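Local coordinates for conserved domain protein (Porphyromonas gingivalis, PDB 3PNN) that is a glycosyltransferase with a Rossmann-like fold that probably forms glycosidic linkages, at residues A[6-11]-A[119-124]. Residues are numbered along the deposited sequence; the frame is centred on the assembly and turned at random.
Sequences PTLFVL and AVINAD
At Ala119 the parallel pairing of 119-122 with strand 7-11 uses both N and O. Its N gives a hydrogen bond to Thr7 O (2.9 Å), nearly along the C=O axis, and its O takes one from Phe9 N (2.8 Å), which sits above the carbonyl plane. The methyl of Ala119 meets Leu8 CD1 on the face covered by helices 35-46 and 129-140. Val120 lies on the other face, beside Phe9 and Leu11. Its CG1, anti to the backbone N (chi1 174°), packs on both Leu11 CG and CD1, the two side chains crossing obliquely, while Val120 CA makes a CH-O contact with Phe9 O (3.3 Å). The Phe9 ring turns from this strand toward Val52 and Val54 of strand 50-55. Ile121 returns to the Leu8 face; its N bonds Phe9 O (3.1 Å), and its O receives an almost straight bond from Leu11 N (2.9 Å, 175° at the hydrogen). With CG1 in the crowded position between N and the carbonyl carbon (chi1 66°), Ile121 reaches back toward strand 7-11: CG1 touches Leu8 CD1 (3.9 Å), the two side chains crossing at about a right angle, while the Val10 side chain lies alongside, pointing the same way. Asn122 brings OD1 near Leu11 CD1, but its amide is tied elsewhere, OD1 to Asn216 and ND2 to Asp125. At Ala123 one water bridges Ala123 N (3.0 Å) and Leu11 O, while the Ala123 methyl lies against Val10 CG1. OD2 of Asp124 hydrogen-bonds a glycerol, probably from the crystallisation liquor, which may mark a pocket. Such neighbouring parallel strands are consistent with the Rossmann-like core of GT-A-type enzymes, whose nucleotide-sugar site would lie near these C-terminal strand ends.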
ATOM      1  N   PRO A   6      -1.383 -11.363  12.763  1.00 30.02           N
ATOM      2  CA  PRO A   6      -2.017 -10.737  11.595  1.00 26.03           C
ATOM      3  C   PRO A   6      -1.304 -11.074  10.293  1.00 25.77           C
ATOM      4  O   PRO A   6      -0.143 -11.496  10.273  1.00 26.72           O
ATOM      5  CB  PRO A   6      -1.920  -9.235  11.906  1.00 28.57           C
ATOM      6  CG  PRO A   6      -0.686  -9.121  12.771  1.00 29.21           C
ATOM      7  CD  PRO A   6      -0.521 -10.431  13.510  1.00 29.04           C
ATOM      8  N   THR A   7      -2.021 -10.886   9.188  1.00 24.58           N
ATOM      9  CA  THR A   7      -1.513 -11.191   7.867  1.00 21.71           C
ATOM     10  C   THR A   7      -0.956  -9.931   7.206  1.00 24.66           C
ATOM     11  O   THR A   7      -1.530  -8.848   7.349  1.00 25.73           O
ATOM     12  CB  THR A   7      -2.670 -11.762   7.015  1.00 27.76           C
ATOM     13  OG1 THR A   7      -3.026 -13.054   7.530  1.00 28.41           O
ATOM     14  CG2 THR A   7      -2.293 -11.876   5.518  1.00 25.07           C
ATOM     15  N   LEU A   8       0.164 -10.057   6.500  1.00 23.79           N
ATOM     16  CA  LEU A   8       0.660  -8.960   5.662  1.00 23.65           C
ATOM     17  C   LEU A   8       0.271  -9.208   4.195  1.00 23.47           C
ATOM     18  O   LEU A   8       0.680 -10.197   3.596  1.00 25.67           O
ATOM     19  CB  LEU A   8       2.187  -8.813   5.789  1.00 21.55           C
ATOM     20  CG  LEU A   8       2.780  -7.681   4.932  1.00 25.41           C
ATOM     21  CD1 LEU A   8       2.308  -6.326   5.452  1.00 31.66           C
ATOM     22  CD2 LEU A   8       4.293  -7.739   4.969  1.00 24.10           C
ATOM     23  N   PHE A   9      -0.511  -8.300   3.625  1.00 20.88           N
ATOM     24  CA  PHE A   9      -1.036  -8.457   2.269  1.00 22.69           C
ATOM     25  C   PHE A   9      -0.264  -7.448   1.441  1.00 23.59           C
ATOM     26  O   PHE A   9      -0.385  -6.237   1.653  1.00 24.46           O
ATOM     27  CB  PHE A   9      -2.542  -8.148   2.274  1.00 21.07           C
ATOM     28  CG  PHE A   9      -3.266  -8.465   0.979  1.00 26.23           C
ATOM     29  CD1 PHE A   9      -2.622  -9.067  -0.090  1.00 29.51           C
ATOM     30  CD2 PHE A   9      -4.625  -8.170   0.851  1.00 31.78           C
ATOM     31  CE1 PHE A   9      -3.308  -9.368  -1.274  1.00 29.27           C
ATOM     32  CE2 PHE A   9      -5.308  -8.470  -0.324  1.00 27.49           C
ATOM     33  CZ  PHE A   9      -4.637  -9.069  -1.390  1.00 23.75           C
ATOM     34  N   VAL A  10       0.564  -7.947   0.528  1.00 22.01           N
ATOM     35  CA  VAL A  10       1.425  -7.086  -0.269  1.00 25.93           C
ATOM     36  C   VAL A  10       0.868  -6.869  -1.678  1.00 22.31           C
ATOM     37  O   VAL A  10       0.615  -7.832  -2.429  1.00 25.99           O
ATOM     38  CB  VAL A  10       2.867  -7.660  -0.362  1.00 26.55           C
ATOM     39  CG1 VAL A  10       3.741  -6.758  -1.230  1.00 26.32           C
ATOM     40  CG2 VAL A  10       3.479  -7.835   1.043  1.00 24.16           C
ATOM     41  N   LEU A  11       0.666  -5.602  -2.044  1.00 21.76           N
ATOM     42  CA  LEU A  11       0.181  -5.263  -3.387  1.00 25.62           C
ATOM     43  C   LEU A  11       1.307  -5.363  -4.420  1.00 29.86           C
ATOM     44  O   LEU A  11       2.044  -4.405  -4.648  1.00 26.62           O
ATOM     45  CB  LEU A  11      -0.417  -3.853  -3.402  1.00 27.03           C
ATOM     46  CG  LEU A  11      -1.583  -3.639  -2.439  1.00 32.39           C
ATOM     47  CD1 LEU A  11      -2.089  -2.206  -2.562  1.00 36.94           C
ATOM     48  CD2 LEU A  11      -2.707  -4.636  -2.734  1.00 32.84           C
ATOM     49  N   ALA A 119      -2.769  -6.273   7.256  1.00 25.60           N
ATOM     50  CA  ALA A 119      -2.195  -5.042   6.714  1.00 23.87           C
ATOM     51  C   ALA A 119      -2.175  -5.093   5.201  1.00 26.88           C
ATOM     52  O   ALA A 119      -2.028  -6.160   4.623  1.00 26.81           O
ATOM     53  CB  ALA A 119      -0.766  -4.854   7.227  1.00 21.48           C
ATOM     54  N   VAL A 120      -2.328  -3.932   4.570  1.00 23.41           N
ATOM     55  CA  VAL A 120      -2.106  -3.789   3.139  1.00 22.25           C
ATOM     56  C   VAL A 120      -0.963  -2.807   2.963  1.00 23.64           C
ATOM     57  O   VAL A 120      -0.965  -1.728   3.585  1.00 25.65           O
ATOM     58  CB  VAL A 120      -3.351  -3.249   2.438  1.00 27.03           C
ATOM     59  CG1 VAL A 120      -3.041  -2.960   0.945  1.00 25.37           C
ATOM     60  CG2 VAL A 120      -4.521  -4.244   2.591  1.00 25.05           C
ATOM     61  N   ILE A 121       0.035  -3.188   2.173  1.00 24.53           N
ATOM     62  CA  ILE A 121       1.150  -2.291   1.872  1.00 22.89           C
ATOM     63  C   ILE A 121       1.568  -2.394   0.414  1.00 28.86           C
ATOM     64  O   ILE A 121       1.255  -3.383  -0.266  1.00 23.74           O
ATOM     65  CB  ILE A 121       2.422  -2.596   2.738  1.00 19.93           C
ATOM     66  CG1 ILE A 121       3.016  -3.972   2.399  1.00 24.06           C
ATOM     67  CG2 ILE A 121       2.120  -2.468   4.230  1.00 23.86           C
ATOM     68  CD1 ILE A 121       4.475  -4.167   2.901  1.00 21.58           C
ATOM     69  N   ASN A 122       2.279  -1.371  -0.064  1.00 23.51           N
ATOM     70  CA  ASN A 122       2.846  -1.409  -1.409  1.00 26.48           C
ATOM     71  C   ASN A 122       4.085  -2.290  -1.424  1.00 26.70           C
ATOM     72  O   ASN A 122       4.708  -2.529  -0.374  1.00 26.12           O
ATOM     73  CB  ASN A 122       3.233  -0.007  -1.888  1.00 27.42           C
ATOM     74  CG  ASN A 122       2.036   0.880  -2.166  1.00 33.06           C
ATOM     75  OD1 ASN A 122       0.937   0.401  -2.480  1.00 26.84           O
ATOM     76  ND2 ASN A 122       2.247   2.191  -2.070  1.00 28.36           N
ATOM     77  N   ALA A 123       4.465  -2.738  -2.616  1.00 26.17           N
ATOM     78  CA  ALA A 123       5.576  -3.676  -2.777  1.00 27.12           C
ATOM     79  C   ALA A 123       6.946  -3.005  -2.904  1.00 29.29           C
ATOM     80  O   ALA A 123       7.972  -3.665  -2.776  1.00 29.93           O
ATOM     81  CB  ALA A 123       5.327  -4.584  -3.994  1.00 27.40           C
ATOM     82  N   ASP A 124       6.972  -1.702  -3.154  1.00 24.91           N
ATOM     83  CA  ASP A 124       8.240  -1.049  -3.471  1.00 25.45           C
ATOM     84  C   ASP A 124       8.405   0.270  -2.710  1.00 30.32           C
ATOM     85  O   ASP A 124       9.104   1.174  -3.163  1.00 32.18           O
ATOM     86  CB  ASP A 124       8.333  -0.820  -4.987  1.00 30.35           C
ATOM     87  CG  ASP A 124       9.768  -0.743  -5.492  1.00 44.20           C
ATOM     88  OD1 ASP A 124      10.696  -1.282  -4.835  1.00 39.25           O
ATOM     89  OD2 ASP A 124       9.962  -0.147  -6.572  1.00 42.09           O
TER
HETATM   90  O   HOH W   1       3.194  -1.593  -5.140  1.00 38.49           O